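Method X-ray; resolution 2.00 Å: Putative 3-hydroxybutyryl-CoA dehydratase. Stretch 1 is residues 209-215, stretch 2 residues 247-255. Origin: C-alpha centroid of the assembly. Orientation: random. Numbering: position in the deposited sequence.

Stretch 1 209-215: AQNAPLT
Stretch 2 247-255: SDQEAKTRI

Stretch 1 is a loop that ends in the start of a helix. Gln-210 is near helical (phi/psi -83/-15), Asn-211 and Ala-212 are extended (-67/149 and -66/147), and Pro-213 opens the helix at -59/-36, its fixed phi suiting a first turn. Ala-212 is the N-cap, and its O accepts from Thr-215 N at 2.9 Å. Stretch 2 repeats the pattern: Asp-248 is an extended N-cap (-77/144), and residues 249-255 are helical, with Lys-252 N to Asp-248 O at 3.1 Å and Arg-254 N to Glu-250 O at 3.2 Å. The register pairs the CA atoms of Ala-212 and Glu-250 at 6.5 Å, and of Leu-214 and Asp-248 at 8.2 Å.

Asp-248 (chi1 t) caps its helix, OD2 accepting from Glu-250 N at 2.9 Å, while its OD1 lies 3.7 Å from Leu-214 CD2. Small Ala-212 points toward the helix and allows close approach, its CB 3.5 Å from Glu-250 CG. Arg-254 (m, t, t, chi4 -125°) is long enough to reach the loop: NH2 donates to Gln-210 O at 2.7 Å, and NH1 weakly to Gln-210 O at 3.1 Å. One turn back, Glu-250 (t, p, chi3 35°) steadies the guanidinium through a salt bridge, Arg-254 NE to Glu-250 OE2 at 2.6 Å and nearly linear. Ala-212 N lies over one guanidinium face, 3.6 Å from Arg-254 NH2.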

ATOM      1  N   ALA A 209     -23.009 -15.427 -21.103  1.00 34.90           N
ATOM      2  CA  ALA A 209     -22.630 -15.537 -22.534  1.00 36.07           C
ATOM      3  C   ALA A 209     -23.503 -14.687 -23.443  1.00 36.58           C
ATOM      4  O   ALA A 209     -23.094 -14.352 -24.555  1.00 37.05           O
ATOM      5  CB  ALA A 209     -22.705 -16.977 -22.979  1.00 34.53           C
ATOM      6  N   GLN A 210     -24.701 -14.349 -22.966  1.00 35.84           N
ATOM      7  CA  GLN A 210     -25.649 -13.588 -23.748  1.00 34.86           C
ATOM      8  C   GLN A 210     -25.345 -12.088 -23.646  1.00 34.61           C
ATOM      9  O   GLN A 210     -25.872 -11.291 -24.435  1.00 33.48           O
ATOM     10  CB  GLN A 210     -27.031 -13.803 -23.179  1.00 35.67           C
ATOM     11  CG  GLN A 210     -27.432 -15.273 -22.909  1.00 38.09           C
ATOM     12  CD  GLN A 210     -28.856 -15.389 -22.349  1.00 44.11           C
ATOM     13  OE1 GLN A 210     -29.436 -14.410 -21.872  1.00 44.66           O
ATOM     14  NE2 GLN A 210     -29.438 -16.580 -22.450  1.00 44.97           N
ATOM     15  N   ASN A 211     -24.525 -11.675 -22.680  1.00 34.48           N
ATOM     16  CA  ASN A 211     -24.247 -10.221 -22.474  1.00 34.84           C
ATOM     17  C   ASN A 211     -23.448  -9.581 -23.638  1.00 35.82           C
ATOM     18  O   ASN A 211     -22.663 -10.257 -24.299  1.00 34.44           O
ATOM     19  CB  ASN A 211     -23.541  -9.946 -21.114  1.00 34.18           C
ATOM     20  CG  ASN A 211     -24.410 -10.374 -19.916  1.00 34.59           C
ATOM     21  OD1 ASN A 211     -25.637 -10.323 -19.981  1.00 35.11           O
ATOM     22  ND2 ASN A 211     -23.791 -10.751 -18.827  1.00 30.70           N
ATOM     23  N   ALA A 212     -23.688  -8.293 -23.889  1.00 37.24           N
ATOM     24  CA  ALA A 212     -22.848  -7.491 -24.813  1.00 38.39           C
ATOM     25  C   ALA A 212     -21.443  -7.340 -24.213  1.00 39.65           C
ATOM     26  O   ALA A 212     -21.280  -7.283 -22.994  1.00 40.19           O
ATOM     27  CB  ALA A 212     -23.488  -6.088 -25.055  1.00 37.30           C
ATOM     28  N   PRO A 213     -20.415  -7.285 -25.061  1.00 40.93           N
ATOM     29  CA  PRO A 213     -19.018  -7.270 -24.594  1.00 41.85           C
ATOM     30  C   PRO A 213     -18.723  -6.080 -23.682  1.00 42.47           C
ATOM     31  O   PRO A 213     -17.935  -6.209 -22.718  1.00 41.27           O
ATOM     32  CB  PRO A 213     -18.222  -7.143 -25.911  1.00 42.44           C
ATOM     33  CG  PRO A 213     -19.090  -7.806 -26.897  1.00 41.57           C
ATOM     34  CD  PRO A 213     -20.489  -7.345 -26.528  1.00 41.38           C
ATOM     35  N   LEU A 214     -19.353  -4.940 -23.994  1.00 42.05           N
ATOM     36  CA  LEU A 214     -19.149  -3.730 -23.216  1.00 42.11           C
ATOM     37  C   LEU A 214     -19.843  -3.838 -21.845  1.00 41.60           C
ATOM     38  O   LEU A 214     -19.527  -3.082 -20.907  1.00 41.61           O
ATOM     39  CB  LEU A 214     -19.620  -2.502 -24.000  1.00 42.37           C
ATOM     40  CG  LEU A 214     -18.652  -1.323 -24.088  1.00 45.46           C
ATOM     41  CD1 LEU A 214     -17.224  -1.773 -24.452  1.00 48.50           C
ATOM     42  CD2 LEU A 214     -19.161  -0.322 -25.065  1.00 47.38           C
ATOM     43  N   THR A 215     -20.803  -4.758 -21.709  1.00 40.15           N
ATOM     44  CA  THR A 215     -21.357  -4.979 -20.401  1.00 40.08           C
ATOM     45  C   THR A 215     -20.311  -5.727 -19.587  1.00 39.91           C
ATOM     46  O   THR A 215     -19.993  -5.299 -18.506  1.00 37.52           O
ATOM     47  CB  THR A 215     -22.702  -5.727 -20.437  1.00 40.62           C
ATOM     48  OG1 THR A 215     -23.704  -4.798 -20.830  1.00 43.30           O
ATOM     49  CG2 THR A 215     -23.077  -6.244 -19.020  1.00 40.51           C
ATOM     50  N   SER A 247     -24.056   4.135 -25.896  1.00 35.38           N
ATOM     51  CA  SER A 247     -24.115   4.690 -27.226  1.00 36.28           C
ATOM     52  C   SER A 247     -23.585   3.674 -28.250  1.00 36.21           C
ATOM     53  O   SER A 247     -23.591   3.944 -29.437  1.00 37.51           O
ATOM     54  CB  SER A 247     -23.481   6.086 -27.259  1.00 37.28           C
ATOM     55  OG  SER A 247     -22.102   5.925 -27.241  1.00 37.97           O
ATOM     56  N   ASP A 248     -23.211   2.474 -27.776  1.00 36.21           N
ATOM     57  CA  ASP A 248     -22.675   1.406 -28.604  1.00 37.64           C
ATOM     58  C   ASP A 248     -23.712   0.624 -29.454  1.00 39.54           C
ATOM     59  O   ASP A 248     -24.839   0.347 -28.973  1.00 38.12           O
ATOM     60  CB  ASP A 248     -21.975   0.419 -27.708  1.00 37.39           C
ATOM     61  CG  ASP A 248     -21.273  -0.657 -28.475  1.00 39.66           C
ATOM     62  OD1 ASP A 248     -20.042  -0.526 -28.609  1.00 38.06           O
ATOM     63  OD2 ASP A 248     -21.931  -1.621 -28.951  1.00 41.53           O
ATOM     64  N   GLN A 249     -23.315   0.213 -30.677  1.00 40.99           N
ATOM     65  CA  GLN A 249     -24.269  -0.394 -31.614  1.00 42.64           C
ATOM     66  C   GLN A 249     -24.981  -1.626 -31.070  1.00 43.12           C
ATOM     67  O   GLN A 249     -26.194  -1.768 -31.285  1.00 43.76           O
ATOM     68  CB  GLN A 249     -23.674  -0.639 -33.010  1.00 43.03           C
ATOM     69  CG  GLN A 249     -24.754  -0.708 -34.114  1.00 48.18           C
ATOM     70  CD  GLN A 249     -25.600   0.620 -34.249  1.00 52.01           C
ATOM     71  OE1 GLN A 249     -25.045   1.730 -34.256  1.00 53.46           O
ATOM     72  NE2 GLN A 249     -26.924   0.484 -34.334  1.00 46.79           N
ATOM     73  N   GLU A 250     -24.261  -2.501 -30.366  1.00 44.21           N
ATOM     74  CA  GLU A 250     -24.885  -3.665 -29.701  1.00 45.05           C
ATOM     75  C   GLU A 250     -25.987  -3.266 -28.702  1.00 45.61           C
ATOM     76  O   GLU A 250     -27.044  -3.942 -28.642  1.00 45.52           O
ATOM     77  CB  GLU A 250     -23.862  -4.584 -28.996  1.00 45.60           C
ATOM     78  CG  GLU A 250     -24.520  -5.881 -28.371  1.00 48.55           C
ATOM     79  CD  GLU A 250     -25.387  -6.709 -29.384  1.00 51.83           C
ATOM     80  OE1 GLU A 250     -25.028  -6.759 -30.583  1.00 51.25           O
ATOM     81  OE2 GLU A 250     -26.424  -7.318 -28.992  1.00 52.01           O
ATOM     82  N   ALA A 251     -25.742  -2.208 -27.904  1.00 44.62           N
ATOM     83  CA  ALA A 251     -26.788  -1.668 -27.018  1.00 44.53           C
ATOM     84  C   ALA A 251     -28.033  -1.133 -27.771  1.00 44.79           C
ATOM     85  O   ALA A 251     -29.158  -1.368 -27.332  1.00 44.57           O
ATOM     86  CB  ALA A 251     -26.217  -0.608 -26.055  1.00 43.80           C
ATOM     87  N   LYS A 252     -27.837  -0.460 -28.887  1.00 45.04           N
ATOM     88  CA  LYS A 252     -28.936   0.129 -29.635  1.00 46.55           C
ATOM     89  C   LYS A 252     -29.769  -0.919 -30.314  1.00 46.41           C
ATOM     90  O   LYS A 252     -30.942  -0.787 -30.494  1.00 47.59           O
ATOM     91  CB  LYS A 252     -28.388   1.068 -30.689  1.00 45.97           C
ATOM     92  CG  LYS A 252     -27.861   2.351 -30.167  1.00 48.00           C
ATOM     93  CD  LYS A 252     -26.826   2.903 -31.074  1.00 51.83           C
ATOM     94  CE  LYS A 252     -26.687   4.375 -30.900  1.00 53.88           C
ATOM     95  NZ  LYS A 252     -25.819   4.888 -31.969  1.00 54.25           N
ATOM     96  N   THR A 253     -29.105  -1.968 -30.694  1.00 46.92           N
ATOM     97  CA  THR A 253     -29.704  -3.075 -31.405  1.00 47.50           C
ATOM     98  C   THR A 253     -30.663  -3.760 -30.448  1.00 47.71           C
ATOM     99  O   THR A 253     -31.801  -4.030 -30.805  1.00 48.18           O
ATOM    100  CB  THR A 253     -28.629  -4.057 -31.920  1.00 47.19           C
ATOM    101  OG1 THR A 253     -27.862  -3.424 -32.954  1.00 47.03           O
ATOM    102  CG2 THR A 253     -29.267  -5.292 -32.488  1.00 47.87           C
ATOM    103  N   ARG A 254     -30.193  -4.004 -29.232  1.00 47.42           N
ATOM    104  CA  ARG A 254     -30.984  -4.591 -28.170  1.00 48.25           C
ATOM    105  C   ARG A 254     -32.156  -3.732 -27.761  1.00 49.18           C
ATOM    106  O   ARG A 254     -33.229  -4.252 -27.583  1.00 49.90           O
ATOM    107  CB  ARG A 254     -30.101  -4.918 -26.945  1.00 48.39           C
ATOM    108  CG  ARG A 254     -29.428  -6.302 -27.044  1.00 47.14           C
ATOM    109  CD  ARG A 254     -28.251  -6.411 -26.120  1.00 48.88           C
ATOM    110  NE  ARG A 254     -27.319  -7.440 -26.582  1.00 47.24           N
ATOM    111  CZ  ARG A 254     -26.904  -8.458 -25.834  1.00 47.72           C
ATOM    112  NH1 ARG A 254     -27.317  -8.567 -24.558  1.00 44.26           N
ATOM    113  NH2 ARG A 254     -26.060  -9.349 -26.364  1.00 46.23           N
ATOM    114  N   ILE A 255     -31.961  -2.425 -27.622  1.00 50.92           N
ATOM    115  CA  ILE A 255     -33.079  -1.489 -27.350  1.00 53.17           C
ATOM    116  C   ILE A 255     -34.101  -1.407 -28.495  1.00 54.24           C
ATOM    117  O   ILE A 255     -35.285  -1.225 -28.234  1.00 53.79           O
ATOM    118  CB  ILE A 255     -32.581  -0.063 -26.943  1.00 52.92           C
ATOM    119  CG1 ILE A 255     -32.733   0.157 -25.431  1.00 55.23           C
ATOM    120  CG2 ILE A 255     -33.314   1.043 -27.690  1.00 53.69           C
ATOM    121  CD1 ILE A 255     -31.374  -0.053 -24.592  1.00 54.29           C
TER